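Local coordinates for replicase polyprotein 1a (Avian infectious bronchitis virus, PDB 3LD1) that gives rise to the coronavirus non-structural proteins, here represented by an nsp2 fragment whose role in infection remains unclear, at residues V136-M147 and L194-F205; F282-V293 and P340-H348. The protein carries 3 engineered substitutions. All coordinates share one frame; numbering follows the deposited sequence.

Interaction 1: V136-M147 and L194-F205; sequences VAAKIQVSAMAM and LPQRIAALKMAF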
loop_
_atom_site.group_PDB
_atom_site.type_symbol
_atom_site.label_atom_id
_atom_site.label_comp_id
_atom_site.label_asym_id
_atom_site.label_seq_id
_atom_site.Cartn_x
_atom_site.Cartn_y
_atom_site.Cartn_z
ATOM N N VAL A 136 8.726 -4.429 13.395
ATOM C CA VAL A 136 9.234 -5.594 12.645
ATOM C C VAL A 136 9.774 -6.655 13.572
ATOM O O VAL A 136 10.418 -7.595 13.126
ATOM C CB VAL A 136 10.319 -5.206 11.528
ATOM C CG1 VAL A 136 9.659 -4.456 10.399
ATOM C CG2 VAL A 136 11.399 -4.326 12.099
ATOM N N ALA A 137 9.481 -6.523 14.862
ATOM C CA ALA A 137 9.898 -7.512 15.819
ATOM C C ALA A 137 9.408 -8.887 15.395
ATOM O O ALA A 137 8.349 -8.957 14.860
ATOM C CB ALA A 137 9.367 -7.148 17.170
ATOM N N ALA A 138 10.189 -9.956 15.576
ATOM C CA ALA A 138 9.664 -11.348 15.560
ATOM C C ALA A 138 8.551 -11.645 16.599
ATOM O O ALA A 138 7.665 -12.478 16.334
ATOM C CB ALA A 138 10.817 -12.392 15.711
ATOM N N LYS A 139 8.609 -11.091 17.798
ATOM C CA LYS A 139 7.610 -11.542 18.747
ATOM C C LYS A 139 6.263 -10.974 18.392
ATOM O O LYS A 139 6.001 -9.729 18.348
ATOM C CB LYS A 139 7.931 -11.307 20.241
ATOM C CG LYS A 139 7.397 -12.490 21.153
ATOM C CD LYS A 139 7.123 -12.119 22.564
ATOM C CE LYS A 139 6.680 -13.311 23.452
ATOM N NZ LYS A 139 7.308 -14.578 22.855
ATOM N N ILE A 140 5.399 -11.913 18.118
ATOM C CA ILE A 140 4.170 -11.549 17.485
ATOM C C ILE A 140 3.444 -10.485 18.299
ATOM O O ILE A 140 3.002 -9.424 17.792
ATOM C CB ILE A 140 3.357 -12.786 17.331
ATOM C CG1 ILE A 140 3.962 -13.650 16.218
ATOM C CG2 ILE A 140 1.925 -12.447 17.080
ATOM C CD1 ILE A 140 3.514 -15.103 16.260
ATOM N N GLN A 141 3.332 -10.756 19.569
ATOM C CA GLN A 141 2.596 -9.940 20.474
ATOM C C GLN A 141 3.119 -8.526 20.499
ATOM O O GLN A 141 2.360 -7.595 20.767
ATOM C CB GLN A 141 2.697 -10.644 21.850
ATOM C CG GLN A 141 2.183 -9.935 23.111
ATOM C CD GLN A 141 2.836 -10.539 24.416
ATOM O OE1 GLN A 141 2.212 -10.577 25.464
ATOM N NE2 GLN A 141 4.080 -11.027 24.320
ATOM N N VAL A 142 4.389 -8.310 20.151
ATOM C CA VAL A 142 4.875 -6.945 20.109
ATOM C C VAL A 142 4.625 -6.304 18.765
ATOM O O VAL A 142 4.081 -5.164 18.677
ATOM C CB VAL A 142 6.418 -6.827 20.475
ATOM C CG1 VAL A 142 7.047 -5.446 20.028
ATOM C CG2 VAL A 142 6.645 -7.114 21.953
ATOM N N SER A 143 5.049 -6.961 17.711
ATOM C CA SER A 143 4.821 -6.382 16.388
ATOM C C SER A 143 3.311 -6.085 16.182
ATOM O O SER A 143 2.935 -4.968 15.761
ATOM C CB SER A 143 5.383 -7.270 15.295
ATOM O OG SER A 143 4.961 -8.617 15.500
ATOM N N ALA A 144 2.425 -7.011 16.605
ATOM C CA ALA A 144 0.968 -6.776 16.323
ATOM C C ALA A 144 0.453 -5.553 17.029
ATOM O O ALA A 144 -0.323 -4.786 16.455
ATOM C CB ALA A 144 0.149 -7.934 16.660
ATOM N N MET A 145 0.928 -5.338 18.252
ATOM C CA MET A 145 0.530 -4.161 19.045
ATOM C C MET A 145 1.092 -2.937 18.384
ATOM O O MET A 145 0.358 -2.020 18.087
ATOM C CB MET A 145 1.063 -4.292 20.516
ATOM C CG MET A 145 0.815 -3.050 21.488
ATOM S SD MET A 145 1.991 -1.753 21.097
ATOM C CE MET A 145 3.536 -2.484 21.528
ATOM N N ALA A 146 2.408 -2.918 18.127
ATOM C CA ALA A 146 3.066 -1.713 17.489
ATOM C C ALA A 146 2.530 -1.325 16.122
ATOM O O ALA A 146 2.457 -0.116 15.800
ATOM C CB ALA A 146 4.661 -1.895 17.406
ATOM N N MET A 147 2.244 -2.331 15.294
ATOM C CA MET A 147 1.695 -2.068 13.982
ATOM C C MET A 147 0.366 -1.338 14.038
ATOM O O MET A 147 -0.023 -0.690 13.066
ATOM C CB MET A 147 1.554 -3.335 13.144
ATOM C CG MET A 147 2.868 -3.922 12.635
ATOM S SD MET A 147 2.585 -5.359 11.557
ATOM C CE MET A 147 2.698 -6.751 12.621
ATOM N N LEU A 194 -2.547 -16.546 13.250
ATOM C CA LEU A 194 -1.859 -15.311 13.601
ATOM C C LEU A 194 -0.393 -15.186 13.130
ATOM O O LEU A 194 -0.024 -14.165 12.539
ATOM C CB LEU A 194 -1.965 -15.117 15.105
ATOM C CG LEU A 194 -1.602 -13.782 15.712
ATOM C CD1 LEU A 194 -2.525 -12.753 15.222
ATOM C CD2 LEU A 194 -1.737 -13.956 17.196
ATOM N N PRO A 195 0.451 -16.206 13.396
ATOM C CA PRO A 195 1.866 -16.009 12.932
ATOM C C PRO A 195 1.885 -15.582 11.477
ATOM O O PRO A 195 2.530 -14.592 11.130
ATOM C CB PRO A 195 2.553 -17.354 13.171
ATOM C CG PRO A 195 1.627 -18.114 14.254
ATOM C CD PRO A 195 0.230 -17.476 14.141
ATOM N N GLN A 196 1.094 -16.250 10.651
ATOM C CA GLN A 196 1.005 -15.935 9.202
ATOM C C GLN A 196 0.300 -14.631 8.793
ATOM O O GLN A 196 0.763 -13.944 7.896
ATOM C CB GLN A 196 0.397 -17.123 8.448
ATOM C CG GLN A 196 1.401 -18.324 8.310
ATOM C CD GLN A 196 2.756 -17.946 7.611
ATOM O OE1 GLN A 196 2.893 -16.866 6.957
ATOM N NE2 GLN A 196 3.753 -18.854 7.730
ATOM N N ARG A 197 -0.776 -14.273 9.458
ATOM C CA ARG A 197 -1.421 -12.998 9.184
ATOM C C ARG A 197 -0.547 -11.847 9.543
ATOM O O ARG A 197 -0.630 -10.779 8.974
ATOM C CB ARG A 197 -2.655 -12.835 10.041
ATOM C CG ARG A 197 -3.712 -13.834 9.788
ATOM C CD ARG A 197 -5.098 -13.258 10.108
ATOM N NE ARG A 197 -5.219 -12.701 11.448
ATOM C CZ ARG A 197 -5.336 -13.415 12.552
ATOM N NH1 ARG A 197 -5.312 -14.737 12.472
ATOM N NH2 ARG A 197 -5.463 -12.799 13.723
ATOM N N ILE A 198 0.304 -12.045 10.527
ATOM C CA ILE A 198 1.136 -10.937 10.976
ATOM C C ILE A 198 2.270 -10.759 9.993
ATOM O O ILE A 198 2.581 -9.615 9.635
ATOM C CB ILE A 198 1.636 -11.145 12.402
ATOM C CG1 ILE A 198 0.465 -10.948 13.389
ATOM C CG2 ILE A 198 2.797 -10.200 12.686
ATOM C CD1 ILE A 198 -0.184 -9.562 13.376
ATOM N N ALA A 199 2.834 -11.875 9.512
ATOM C CA ALA A 199 3.879 -11.803 8.531
ATOM C C ALA A 199 3.332 -11.212 7.175
ATOM O O ALA A 199 4.047 -10.553 6.406
ATOM C CB ALA A 199 4.462 -13.208 8.329
ATOM N N ALA A 200 2.055 -11.424 6.881
ATOM C CA ALA A 200 1.558 -10.883 5.627
ATOM C C ALA A 200 1.408 -9.354 5.779
ATOM O O ALA A 200 1.651 -8.557 4.866
ATOM C CB ALA A 200 0.243 -11.534 5.329
ATOM N N LEU A 201 1.076 -8.964 6.981
ATOM C CA LEU A 201 0.806 -7.604 7.245
ATOM C C LEU A 201 2.058 -6.773 7.328
ATOM O O LEU A 201 2.079 -5.613 6.934
ATOM C CB LEU A 201 0.072 -7.541 8.558
ATOM C CG LEU A 201 -0.622 -6.278 8.881
ATOM C CD1 LEU A 201 -1.616 -6.046 7.736
ATOM C CD2 LEU A 201 -1.291 -6.611 10.146
ATOM N N LYS A 202 3.125 -7.342 7.848
ATOM C CA LYS A 202 4.412 -6.628 7.714
ATOM C C LYS A 202 4.718 -6.412 6.226
ATOM O O LYS A 202 5.013 -5.298 5.792
ATOM C CB LYS A 202 5.574 -7.421 8.354
ATOM C CG LYS A 202 5.499 -7.700 9.887
ATOM C CD LYS A 202 6.608 -8.733 10.274
ATOM C CE LYS A 202 6.756 -8.795 11.810
ATOM N NZ LYS A 202 7.359 -10.114 12.203
ATOM N N MET A 203 4.623 -7.475 5.434
ATOM C CA MET A 203 4.931 -7.384 4.020
ATOM C C MET A 203 4.088 -6.263 3.410
ATOM O O MET A 203 4.597 -5.396 2.709
ATOM C CB MET A 203 4.739 -8.716 3.330
ATOM C CG MET A 203 5.132 -8.628 1.839
ATOM S SD MET A 203 3.824 -7.776 0.857
ATOM C CE MET A 203 3.166 -9.148 -0.086
ATOM N N ALA A 204 2.811 -6.236 3.754
ATOM C CA ALA A 204 1.919 -5.254 3.197
ATOM C C ALA A 204 2.234 -3.865 3.694
ATOM O O ALA A 204 2.122 -2.893 2.909
ATOM C CB ALA A 204 0.467 -5.624 3.492
ATOM N N PHE A 205 2.644 -3.719 4.964
ATOM C CA PHE A 205 2.972 -2.330 5.440
ATOM C C PHE A 205 4.299 -1.821 4.785
ATOM O O PHE A 205 4.472 -0.637 4.614
ATOM C CB PHE A 205 3.036 -2.194 6.984
ATOM C CG PHE A 205 1.654 -2.097 7.695
ATOM C CD1 PHE A 205 0.701 -1.175 7.287
ATOM C CD2 PHE A 205 1.379 -2.901 8.769
ATOM C CE1 PHE A 205 -0.511 -1.111 7.872
ATOM C CE2 PHE A 205 0.174 -2.834 9.413
ATOM C CZ PHE A 205 -0.802 -1.925 8.960
#

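Interaction 2: F282-V293 and P340-H348; sequences FEVVGNAKGTQV and PLSGNFALH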
loop_
_atom_site.group_PDB
_atom_site.type_symbol
_atom_site.label_atom_id
_atom_site.label_comp_id
_atom_site.label_asym_id
_atom_site.label_seq_id
_atom_site.Cartn_x
_atom_site.Cartn_y
_atom_site.Cartn_z
ATOM N N PHE A 282 -15.662 16.837 -19.626
ATOM C CA PHE A 282 -14.943 16.082 -18.639
ATOM C C PHE A 282 -13.630 16.742 -18.270
ATOM O O PHE A 282 -13.000 17.409 -19.117
ATOM C CB PHE A 282 -14.695 14.687 -19.149
ATOM C CG PHE A 282 -15.918 13.995 -19.786
ATOM C CD1 PHE A 282 -17.024 13.588 -19.006
ATOM C CD2 PHE A 282 -15.948 13.740 -21.186
ATOM C CE1 PHE A 282 -18.079 12.904 -19.585
ATOM C CE2 PHE A 282 -17.014 13.077 -21.778
ATOM C CZ PHE A 282 -18.070 12.626 -20.969
ATOM N N GLU A 283 -13.273 16.613 -16.975
ATOM C CA GLU A 283 -11.946 17.037 -16.404
ATOM C C GLU A 283 -11.301 15.895 -15.624
ATOM O O GLU A 283 -11.798 15.563 -14.507
ATOM C CB GLU A 283 -12.102 18.187 -15.412
ATOM C CG GLU A 283 -11.916 19.590 -15.955
ATOM C CD GLU A 283 -12.417 20.671 -14.951
ATOM O OE1 GLU A 283 -13.011 21.692 -15.381
ATOM O OE2 GLU A 283 -12.281 20.468 -13.720
ATOM N N VAL A 284 -10.212 15.333 -16.167
ATOM C CA VAL A 284 -9.466 14.248 -15.544
ATOM C C VAL A 284 -9.132 14.631 -14.111
ATOM O O VAL A 284 -8.730 15.776 -13.865
ATOM C CB VAL A 284 -8.085 13.961 -16.313
ATOM C CG1 VAL A 284 -7.057 13.241 -15.461
ATOM C CG2 VAL A 284 -8.320 13.141 -17.445
ATOM N N VAL A 285 -9.249 13.680 -13.175
ATOM C CA VAL A 285 -8.707 13.887 -11.821
ATOM C C VAL A 285 -7.777 12.715 -11.432
ATOM O O VAL A 285 -8.080 11.543 -11.768
ATOM C CB VAL A 285 -9.839 14.160 -10.769
ATOM C CG1 VAL A 285 -10.463 15.587 -10.923
ATOM C CG2 VAL A 285 -10.907 13.121 -10.828
ATOM N N GLY A 286 -6.623 13.030 -10.816
ATOM C CA GLY A 286 -5.768 12.031 -10.288
ATOM C C GLY A 286 -5.088 11.360 -11.436
ATOM O O GLY A 286 -4.839 11.989 -12.470
ATOM N N ASN A 287 -4.724 10.099 -11.295
ATOM C CA ASN A 287 -3.889 9.556 -12.363
ATOM C C ASN A 287 -4.709 8.901 -13.463
ATOM O O ASN A 287 -5.559 8.004 -13.173
ATOM C CB ASN A 287 -2.807 8.588 -11.816
ATOM C CG ASN A 287 -2.084 9.145 -10.628
ATOM O OD1 ASN A 287 -2.161 8.600 -9.520
ATOM N ND2 ASN A 287 -1.420 10.267 -10.828
ATOM N N ALA A 288 -4.458 9.327 -14.704
ATOM C CA ALA A 288 -5.228 8.856 -15.884
ATOM C C ALA A 288 -4.287 8.274 -16.936
ATOM O O ALA A 288 -3.165 8.792 -17.121
ATOM C CB ALA A 288 -5.984 9.993 -16.486
ATOM N N LYS A 289 -4.726 7.224 -17.623
ATOM C CA LYS A 289 -4.116 6.856 -18.890
ATOM C C LYS A 289 -4.985 7.417 -20.010
ATOM O O LYS A 289 -6.214 7.490 -19.906
ATOM C CB LYS A 289 -4.010 5.335 -19.089
ATOM C CG LYS A 289 -3.538 4.481 -17.888
ATOM C CD LYS A 289 -2.034 4.477 -17.745
ATOM C CE LYS A 289 -1.526 3.560 -16.631
ATOM N NZ LYS A 289 -1.506 2.109 -17.154
ATOM N N GLY A 290 -4.336 7.748 -21.110
ATOM C CA GLY A 290 -4.996 8.236 -22.296
ATOM C C GLY A 290 -3.964 8.702 -23.321
ATOM O O GLY A 290 -2.776 8.385 -23.222
ATOM N N THR A 291 -4.434 9.447 -24.322
ATOM C CA THR A 291 -3.617 9.858 -25.436
ATOM C C THR A 291 -3.678 11.360 -25.528
ATOM O O THR A 291 -4.750 11.949 -25.529
ATOM C CB THR A 291 -4.068 9.132 -26.730
ATOM O OG1 THR A 291 -3.834 7.713 -26.565
ATOM C CG2 THR A 291 -3.237 9.597 -27.969
ATOM N N GLN A 292 -2.515 11.979 -25.544
ATOM C CA GLN A 292 -2.397 13.406 -25.814
ATOM C C GLN A 292 -2.746 13.576 -27.318
ATOM O O GLN A 292 -2.153 12.912 -28.163
ATOM C CB GLN A 292 -0.949 13.813 -25.528
ATOM C CG GLN A 292 -0.595 15.245 -25.815
ATOM C CD GLN A 292 -1.296 16.192 -24.826
ATOM O OE1 GLN A 292 -1.483 15.849 -23.644
ATOM N NE2 GLN A 292 -1.754 17.358 -25.325
ATOM N N VAL A 293 -3.708 14.452 -27.633
ATOM C CA VAL A 293 -4.185 14.647 -28.979
ATOM C C VAL A 293 -4.178 16.142 -29.396
ATOM O O VAL A 293 -3.957 17.023 -28.530
ATOM C CB VAL A 293 -5.608 14.169 -29.108
ATOM C CG1 VAL A 293 -5.704 12.592 -28.995
ATOM C CG2 VAL A 293 -6.514 14.972 -28.121
ATOM N N PRO A 340 -13.834 9.948 -24.981
ATOM C CA PRO A 340 -13.959 11.002 -23.929
ATOM C C PRO A 340 -12.787 11.948 -24.001
ATOM O O PRO A 340 -11.715 11.521 -24.340
ATOM C CB PRO A 340 -14.072 10.220 -22.614
ATOM C CG PRO A 340 -14.362 8.766 -23.031
ATOM C CD PRO A 340 -13.712 8.602 -24.419
ATOM N N LEU A 341 -13.008 13.226 -23.770
ATOM C CA LEU A 341 -11.944 14.219 -23.870
ATOM C C LEU A 341 -11.877 15.105 -22.658
ATOM O O LEU A 341 -12.927 15.566 -22.189
ATOM C CB LEU A 341 -12.231 15.129 -25.086
ATOM C CG LEU A 341 -11.286 16.249 -25.596
ATOM C CD1 LEU A 341 -9.888 15.735 -25.953
ATOM C CD2 LEU A 341 -11.850 17.139 -26.795
ATOM N N SER A 342 -10.656 15.424 -22.204
ATOM C CA SER A 342 -10.439 16.443 -21.169
ATOM C C SER A 342 -9.317 17.343 -21.668
ATOM O O SER A 342 -8.182 16.849 -21.853
ATOM C CB SER A 342 -10.028 15.716 -19.906
ATOM O OG SER A 342 -9.444 16.596 -18.975
ATOM N N GLY A 343 -9.604 18.634 -21.936
ATOM C CA GLY A 343 -8.577 19.539 -22.507
ATOM C C GLY A 343 -8.135 18.887 -23.826
ATOM O O GLY A 343 -8.957 18.728 -24.738
ATOM N N ASN A 344 -6.866 18.434 -23.891
ATOM C CA ASN A 344 -6.200 17.842 -25.058
ATOM C C ASN A 344 -5.789 16.429 -24.713
ATOM O O ASN A 344 -4.819 15.865 -25.209
ATOM C CB ASN A 344 -4.954 18.635 -25.471
ATOM C CG ASN A 344 -5.274 19.942 -26.272
ATOM O OD1 ASN A 344 -4.594 20.946 -26.141
ATOM N ND2 ASN A 344 -6.267 19.905 -27.097
ATOM N N PHE A 345 -6.514 15.847 -23.806
ATOM C CA PHE A 345 -6.232 14.498 -23.409
ATOM C C PHE A 345 -7.470 13.600 -23.829
ATOM O O PHE A 345 -8.649 13.913 -23.529
ATOM C CB PHE A 345 -5.938 14.481 -21.919
ATOM C CG PHE A 345 -5.184 13.245 -21.464
ATOM C CD1 PHE A 345 -5.821 12.252 -20.760
ATOM C CD2 PHE A 345 -3.834 13.088 -21.745
ATOM C CE1 PHE A 345 -5.108 11.096 -20.332
ATOM C CE2 PHE A 345 -3.146 11.967 -21.349
ATOM C CZ PHE A 345 -3.788 10.983 -20.626
ATOM N N ALA A 346 -7.210 12.528 -24.563
ATOM C CA ALA A 346 -8.291 11.662 -24.988
ATOM C C ALA A 346 -8.139 10.378 -24.232
ATOM O O ALA A 346 -7.010 9.831 -24.075
ATOM C CB ALA A 346 -8.238 11.401 -26.468
ATOM N N LEU A 347 -9.248 9.896 -23.725
ATOM C CA LEU A 347 -9.219 8.633 -22.995
ATOM C C LEU A 347 -9.479 7.473 -23.930
ATOM O O LEU A 347 -9.975 7.678 -25.021
ATOM C CB LEU A 347 -10.346 8.673 -22.025
ATOM C CG LEU A 347 -10.164 9.168 -20.601
ATOM C CD1 LEU A 347 -9.075 10.281 -20.309
ATOM C CD2 LEU A 347 -11.490 9.588 -20.184
ATOM N N HIS A 348 -9.183 6.244 -23.530
ATOM C CA HIS A 348 -9.321 5.205 -24.544
ATOM C C HIS A 348 -10.723 4.507 -24.616
ATOM O O HIS A 348 -10.815 3.376 -25.122
ATOM C CB HIS A 348 -8.207 4.174 -24.424
ATOM C CG HIS A 348 -6.836 4.756 -24.417
ATOM N ND1 HIS A 348 -5.803 4.193 -23.703
ATOM C CD2 HIS A 348 -6.313 5.826 -25.050
ATOM C CE1 HIS A 348 -4.697 4.889 -23.899
ATOM N NE2 HIS A 348 -4.989 5.904 -24.690
HETATM O O HOH W 1 -14.990 17.195 -22.718
HETATM O O HOH W 2 -8.135 5.801 -20.960
#

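Interaction 1: V136-M147 and L194-F205
With CG anti to the carbonyl carbon (chi1 -72°) and a bend at chi3, M147 lowers its thioether into a hole formed by I198, L201, K202 and F205. The terminal CE meets I198 CG2 at 3.5 Å, while M147 SD lies 3.9 Å from F205 CD2, in the plane of the ring and at its edge, a Met-aromatic contact. K202 crosses the M147 side chain at about a right angle. Its chain stays extended beyond CG and carries NZ past S143 to the carbonyl of A137, where K202 NZ donates a 3.1 Å hydrogen bond to A137 O from above the carbonyl plane. That bond ties the loop leading into helix 140-147 to the partner helix. I198 is the reciprocal knob, held among I140, S143, A144 and M147, its CD1 3.7 Å from A144 CB. Farther toward the helix starts, the two branches of I140 divide the work: CG2 rests on the end of L194, and CD1 reaches P195 CB at 3.9 Å. The segment axes approach to 10.6 Å at 45°, and the interlocking knobs make this a knobs-into-holes helix pair. Helix 30-46 adds to this cluster through Y30, which touches V136, K202 and F205, whereas helices 93-103 and 105-108 pack against other residues of 136-147, and D17 accepts hydrogen bonds from the backbone N of A138 and K139.

Interaction 2: F282-V293 and P340-H348
The F345 ring packs against the backbone of G290 where strand 345-346, the second arm of a beta hairpin, pairs antiparallel with strand 291-292. The hairpin reverses through a type II' turn from S342 to F345. F345 CG stands anti to the backbone N (chi1 -161°), which sends the ring toward the neighbouring strand: F345 CZ comes within 3.3 Å of G290 N, and T291 N lies over one face, offset toward the rim. V284 CG2 and A288 CB also border this ring. T291 and A346 form the hydrogen-bonded pair, T291 N to A346 O at 2.6 Å and A346 N to T291 O at 2.7 Å; V293 N to N344 O continues the ladder. V293 CG1 packs on A346 CB at 3.8 Å. Strand 282-285 runs at 74° to strand 340-342 and is joined to it by S342 OG, which accepts from V284 N, and by a water linking F282 N with L341 O; L341 O also lies at the edge of the F282 ring. The H348 and T291 side chains meet at about a right angle, with H348 NE2 2.8 Å from T291 OG1 in a hydrogen bond.

Overall arrangement
Interactions 1 and 2 occupy opposite sides of the centre of this elongated chain, their centres 41 Å apart and their nearest atoms about 17 Å apart, so neither touches the other. Along the chain both segments of interaction 1 come before either segment of interaction 2. Their surroundings differ in kind. The residues between 136-147 and 194-205 are mostly helical and contain no strand, whereas those between 282-293 and 340-348 are mostly strand and contain no helix. Interaction 1 is buried within the helical part, while interaction 2 is partly buried and brings the four-stranded antiparallel sheet ending in 281-285 against the C-terminal mixed sheet.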